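Local structure of aspartate semialdehyde dehydrogenase (Francisella tularensis subsp. tularensis, 4WOJ) at the interface of chains A and B. The protein catalyses the NADPH-dependent reductive dephosphorylation of L-aspartyl-4-phosphate to L-aspartate semialdehyde, a shared step in making lysine, methionine and threonine, and works as a homodimer. Residues are numbered along the deposited sequence; one frame, centred on the assembly and turned at random. Chains: chain A/B, Aspartate semialdehyde dehydrogenase.

Contact 1: the interface of chains A and B. Residues chain A 167, 272, 277, 319-321, 347; chain B 226-228, 230.
B:Leu228 and B:Asn227, on a loop of one subunit, reach into the other subunit of this aspartate-semialdehyde dehydrogenase homodimer at the family's dimerisation domain. B:Leu228 works as a forked plug. Its CG sits between the backbone N and the carbonyl carbon (chi1 59°), a crowded position, and from there the two methyls point to different walls. CD2 lies 3.5 Å from CB of A:Tyr167 and also meets the start of the tyrosine ring, with the two side chains at about a right angle; on strand 275-284, A:Ser277 borders the same methyl. CD1 turns the other way, to the tip of the A:Phe347 ring, 3.6 Å from its CZ. Below the fork, CG rests 3.9 Å from CD of A:Pro320, at the start of helix 320-323. B:Pro230 extends the apolar surface: its CB lies over one face of the A:Phe347 ring, 3.8 Å from the centroid and offset towards the rim.

B:Asn227 supplies the polar grip. With CG anti to its own backbone N (chi1 -154°), the amide reaches across to A:Pro320 and A:Gln321. Backbone N of A:Gln321 donates a hydrogen bond to OD1 of B:Asn227 at 3.2 Å; it is fairly straight at the hydrogen (164°), but the donor stands well above the carbonyl plane. The same OD1 touches the proline ring, while ND2 lies 3.6 Å from CB of A:Gln321. On the other side of the loop, one water joins the subunits: it is 2.9 Å from the hydroxyl OG of A:Ser272 and also bonds the backbone O of B:Asn227.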
loop_
_atom_site.group_PDB
_atom_site.type_symbol
_atom_site.label_atom_id
_atom_site.label_comp_id
_atom_site.label_asym_id
_atom_site.label_seq_id
_atom_site.Cartn_x
_atom_site.Cartn_y
_atom_site.Cartn_z
ATOM N N TYR A 167 1.171 -4.771 -0.797
ATOM C CA TYR A 167 2.014 -3.790 -0.173
ATOM C C TYR A 167 3.229 -4.660 0.148
ATOM O O TYR A 167 3.320 -5.251 1.239
ATOM C CB TYR A 167 1.387 -3.291 1.135
ATOM C CG TYR A 167 0.023 -2.589 1.065
ATOM C CD1 TYR A 167 -1.134 -3.265 0.684
ATOM C CD2 TYR A 167 -0.092 -1.254 1.418
ATOM C CE1 TYR A 167 -2.370 -2.603 0.624
ATOM C CE2 TYR A 167 -1.305 -0.588 1.357
ATOM C CZ TYR A 167 -2.451 -1.260 0.963
ATOM O OH TYR A 167 -3.659 -0.541 0.923
ATOM N N SER A 272 8.719 -1.640 3.346
ATOM C CA SER A 272 8.741 -2.622 4.410
ATOM C C SER A 272 9.940 -3.510 4.165
ATOM O O SER A 272 10.435 -3.594 3.055
ATOM C CB SER A 272 7.470 -3.496 4.392
ATOM O OG SER A 272 6.341 -2.750 4.806
ATOM N N SER A 277 2.075 -7.507 2.838
ATOM C CA SER A 277 0.693 -7.265 3.228
ATOM C C SER A 277 -0.196 -7.236 1.992
ATOM O O SER A 277 0.257 -6.963 0.889
ATOM C CB SER A 277 0.551 -5.969 4.021
ATOM O OG SER A 277 1.556 -5.863 5.022
ATOM N N THR A 319 0.174 -6.037 11.225
ATOM C CA THR A 319 1.195 -5.227 10.637
ATOM C C THR A 319 2.475 -6.013 10.408
ATOM O O THR A 319 2.707 -7.018 11.079
ATOM C CB THR A 319 1.509 -4.010 11.547
ATOM O OG1 THR A 319 2.333 -4.407 12.662
ATOM C CG2 THR A 319 0.218 -3.377 12.042
ATOM N N PRO A 320 3.339 -5.521 9.502
ATOM C CA PRO A 320 4.701 -6.031 9.275
ATOM C C PRO A 320 5.565 -6.078 10.531
ATOM O O PRO A 320 6.283 -7.066 10.775
ATOM C CB PRO A 320 5.295 -5.027 8.289
ATOM C CG PRO A 320 4.146 -4.431 7.574
ATOM C CD PRO A 320 2.956 -4.519 8.493
ATOM N N GLN A 321 5.502 -4.995 11.298
ATOM C CA GLN A 321 6.151 -4.912 12.604
ATOM C C GLN A 321 5.779 -6.123 13.418
ATOM O O GLN A 321 6.631 -6.811 13.966
ATOM C CB GLN A 321 5.695 -3.673 13.364
ATOM C CG GLN A 321 6.570 -3.361 14.581
ATOM C CD GLN A 321 5.971 -2.316 15.505
ATOM O OE1 GLN A 321 6.395 -1.166 15.512
ATOM N NE2 GLN A 321 4.988 -2.712 16.281
ATOM N N PHE A 347 -7.768 -7.940 5.210
ATOM C CA PHE A 347 -6.356 -7.492 5.044
ATOM C C PHE A 347 -5.487 -8.528 5.747
ATOM O O PHE A 347 -5.757 -8.861 6.880
ATOM C CB PHE A 347 -6.106 -6.128 5.713
ATOM C CG PHE A 347 -4.781 -5.455 5.357
ATOM C CD1 PHE A 347 -4.646 -4.728 4.190
ATOM C CD2 PHE A 347 -3.694 -5.504 6.209
ATOM C CE1 PHE A 347 -3.441 -4.077 3.884
ATOM C CE2 PHE A 347 -2.490 -4.828 5.918
ATOM C CZ PHE A 347 -2.373 -4.097 4.757
ATOM N N TYR B 226 9.123 1.811 8.267
ATOM C CA TYR B 226 9.239 0.400 7.870
ATOM C C TYR B 226 7.996 -0.372 8.265
ATOM O O TYR B 226 8.058 -1.544 8.645
ATOM C CB TYR B 226 10.475 -0.257 8.475
ATOM C CG TYR B 226 11.775 0.444 8.099
ATOM C CD1 TYR B 226 12.261 0.421 6.795
ATOM C CD2 TYR B 226 12.515 1.119 9.060
ATOM C CE1 TYR B 226 13.439 1.075 6.460
ATOM C CE2 TYR B 226 13.696 1.752 8.742
ATOM C CZ TYR B 226 14.157 1.738 7.446
ATOM O OH TYR B 226 15.347 2.383 7.163
ATOM N N ASN B 227 6.854 0.289 8.168
ATOM C CA ASN B 227 5.649 -0.336 8.583
ATOM C C ASN B 227 4.466 0.134 7.769
ATOM O O ASN B 227 4.599 0.903 6.854
ATOM C CB ASN B 227 5.461 -0.049 10.069
ATOM C CG ASN B 227 4.630 -1.098 10.750
ATOM O OD1 ASN B 227 4.411 -2.170 10.196
ATOM N ND2 ASN B 227 4.134 -0.791 11.943
ATOM N N LEU B 228 3.307 -0.387 8.086
ATOM C CA LEU B 228 2.050 0.154 7.541
ATOM C C LEU B 228 0.903 -0.093 8.535
ATOM O O LEU B 228 0.980 -0.990 9.339
ATOM C CB LEU B 228 1.759 -0.379 6.132
ATOM C CG LEU B 228 1.637 -1.865 5.943
ATOM C CD1 LEU B 228 0.302 -2.406 6.470
ATOM C CD2 LEU B 228 1.761 -2.172 4.462
ATOM N N PRO B 230 -3.133 -0.541 8.783
ATOM C CA PRO B 230 -4.388 -0.703 8.093
ATOM C C PRO B 230 -5.599 -0.358 8.939
ATOM O O PRO B 230 -6.599 -1.086 8.917
ATOM C CB PRO B 230 -4.367 -2.181 7.665
ATOM C CG PRO B 230 -3.590 -2.846 8.741
ATOM C CD PRO B 230 -2.560 -1.824 9.191
HETATM O O HOH W 1 5.820 0.091 4.488
#

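Contact 2: the interface of chains A and B. Residues chain A 178, 182, 273-274, 324; chain B 198, 202, 205, 226.
Carboxylate oxygen OE2 of B:Glu202 lies 4.0 Å from NH2 of A:Arg274, groups likely to carry opposite charges, near each other but too far apart to bond, in a largely apolar part of this semialdehyde dehydrogenase dimer interface. The guanidinium and carboxylate planes are turned 83° apart, so the two groups do not pair side by side. The opposite charges may still attract each other, without a direct bond. Contact instead runs through the arginine's methylenes: CD of A:Arg274 is 3.5 Å from CD of B:Glu202, and the arginine CG faces the glutamate CG. The glutamate leaves helix 198-209 with CG anti to the backbone N (chi1 177°), then bends at chi2; its CG also packs 3.9 Å from CB of A:Leu273.

A:Leu273 continues the apolar surface between B:Glu202 and B:Tyr226. Its CG stands above the ring plane of B:Tyr226, just beyond the rim at CD1, 3.9 Å from that atom, and its CD1 methyl meets CD1 of B:Leu205, the two leucine side chains at about a right angle.

From helix 175-191, A:Leu182 divides its branches between different partners. CD2 meets CD1 of B:Leu205 at 3.5 Å and lies on the same side of the B:Tyr226 ring as A:Leu273, at its phenol end, 3.7 Å from the hydroxyl OH. CD1 turns towards the start of helix 198-209 and touches CD1 of B:Ile198 at 3.7 Å. Close by, the thioether SD of A:Met178 makes a looser approach to B:Ile198 CG1.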
loop_
_atom_site.group_PDB
_atom_site.type_symbol
_atom_site.label_atom_id
_atom_site.label_comp_id
_atom_site.label_asym_id
_atom_site.label_seq_id
_atom_site.Cartn_x
_atom_site.Cartn_y
_atom_site.Cartn_z
ATOM N N MET A 178 17.499 -4.595 -0.168
ATOM C CA MET A 178 17.169 -4.230 1.224
ATOM C C MET A 178 18.193 -3.298 1.820
ATOM O O MET A 178 17.876 -2.308 2.456
ATOM C CB MET A 178 17.097 -5.483 2.095
ATOM C CG MET A 178 16.464 -5.248 3.473
ATOM S SD MET A 178 15.885 -6.726 4.353
ATOM C CE MET A 178 15.617 -7.745 2.928
ATOM N N LEU A 182 17.583 0.453 3.195
ATOM C CA LEU A 182 18.096 0.933 4.494
ATOM C C LEU A 182 19.030 2.118 4.326
ATOM O O LEU A 182 18.970 3.066 5.081
ATOM C CB LEU A 182 18.845 -0.159 5.277
ATOM C CG LEU A 182 18.002 -1.340 5.726
ATOM C CD1 LEU A 182 18.906 -2.468 6.215
ATOM C CD2 LEU A 182 16.981 -0.899 6.779
ATOM N N LEU A 273 10.360 -4.242 5.186
ATOM C CA LEU A 273 11.533 -5.070 5.065
ATOM C C LEU A 273 11.339 -6.559 4.743
ATOM O O LEU A 273 12.019 -7.049 3.836
ATOM C CB LEU A 273 12.402 -4.877 6.310
ATOM C CG LEU A 273 12.933 -3.447 6.492
ATOM C CD1 LEU A 273 13.511 -3.245 7.881
ATOM C CD2 LEU A 273 13.957 -3.042 5.447
ATOM N N ARG A 274 10.469 -7.293 5.449
ATOM C CA ARG A 274 10.274 -8.753 5.127
ATOM C C ARG A 274 8.862 -9.303 5.175
ATOM O O ARG A 274 8.637 -10.475 4.904
ATOM C CB ARG A 274 11.173 -9.647 5.981
ATOM C CG ARG A 274 11.388 -9.189 7.408
ATOM C CD ARG A 274 12.216 -10.185 8.168
ATOM N NE ARG A 274 11.806 -11.563 7.961
ATOM C CZ ARG A 274 12.440 -12.602 8.504
ATOM N NH1 ARG A 274 11.984 -13.833 8.316
ATOM N NH2 ARG A 274 13.516 -12.406 9.257
ATOM N N SER A 324 6.632 -9.862 11.109
ATOM C CA SER A 324 7.978 -10.203 10.592
ATOM C C SER A 324 8.766 -11.133 11.510
ATOM O O SER A 324 8.698 -11.034 12.723
ATOM C CB SER A 324 8.739 -8.950 10.210
ATOM O OG SER A 324 8.031 -8.259 9.170
ATOM N N ILE B 198 22.538 -8.597 7.527
ATOM C CA ILE B 198 21.264 -7.993 7.072
ATOM C C ILE B 198 20.001 -8.429 7.839
ATOM O O ILE B 198 19.152 -7.578 8.165
ATOM C CB ILE B 198 21.048 -8.190 5.547
ATOM C CG1 ILE B 198 19.961 -7.239 5.020
ATOM C CG2 ILE B 198 20.748 -9.640 5.221
ATOM C CD1 ILE B 198 20.275 -5.774 5.261
ATOM N N GLU B 202 17.541 -6.062 10.448
ATOM C CA GLU B 202 16.084 -6.011 10.304
ATOM C C GLU B 202 15.488 -6.282 11.682
ATOM O O GLU B 202 14.595 -5.556 12.146
ATOM C CB GLU B 202 15.605 -7.006 9.225
ATOM C CG GLU B 202 14.097 -7.101 9.044
ATOM C CD GLU B 202 13.424 -7.653 10.301
ATOM O OE1 GLU B 202 12.497 -7.013 10.853
ATOM O OE2 GLU B 202 13.911 -8.694 10.797
ATOM N N LEU B 205 16.057 -3.258 14.154
ATOM C CA LEU B 205 15.117 -2.157 13.865
ATOM C C LEU B 205 13.745 -2.537 14.340
ATOM O O LEU B 205 13.060 -1.763 15.024
ATOM C CB LEU B 205 15.021 -1.865 12.369
ATOM C CG LEU B 205 16.284 -1.511 11.610
ATOM C CD1 LEU B 205 15.964 -1.205 10.163
ATOM C CD2 LEU B 205 16.966 -0.327 12.256
ATOM N N TYR B 226 9.123 1.811 8.267
ATOM C CA TYR B 226 9.239 0.400 7.870
ATOM C C TYR B 226 7.996 -0.372 8.265
ATOM O O TYR B 226 8.058 -1.544 8.645
ATOM C CB TYR B 226 10.475 -0.257 8.475
ATOM C CG TYR B 226 11.775 0.444 8.099
ATOM C CD1 TYR B 226 12.261 0.421 6.795
ATOM C CD2 TYR B 226 12.515 1.119 9.060
ATOM C CE1 TYR B 226 13.439 1.075 6.460
ATOM C CE2 TYR B 226 13.696 1.752 8.742
ATOM C CZ TYR B 226 14.157 1.738 7.446
ATOM O OH TYR B 226 15.347 2.383 7.163
#

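The C-alpha centres of contacts 1 and 2 are about 11 Å apart, and B:Tyr226 belongs to both: its backbone leads into the loop of contact 1 while its ring serves contact 2. Chain A also joins them through consecutive residues, A:Ser272 in contact 1 and A:Leu273 in contact 2. The centre of contact 1 is about 6 Å from A:His276, the predicted proton acceptor, and that of contact 2 about 11 Å. Dimer packing may therefore help to place this part of the active site. The two-fold symmetry repeats both contacts with the chains exchanged.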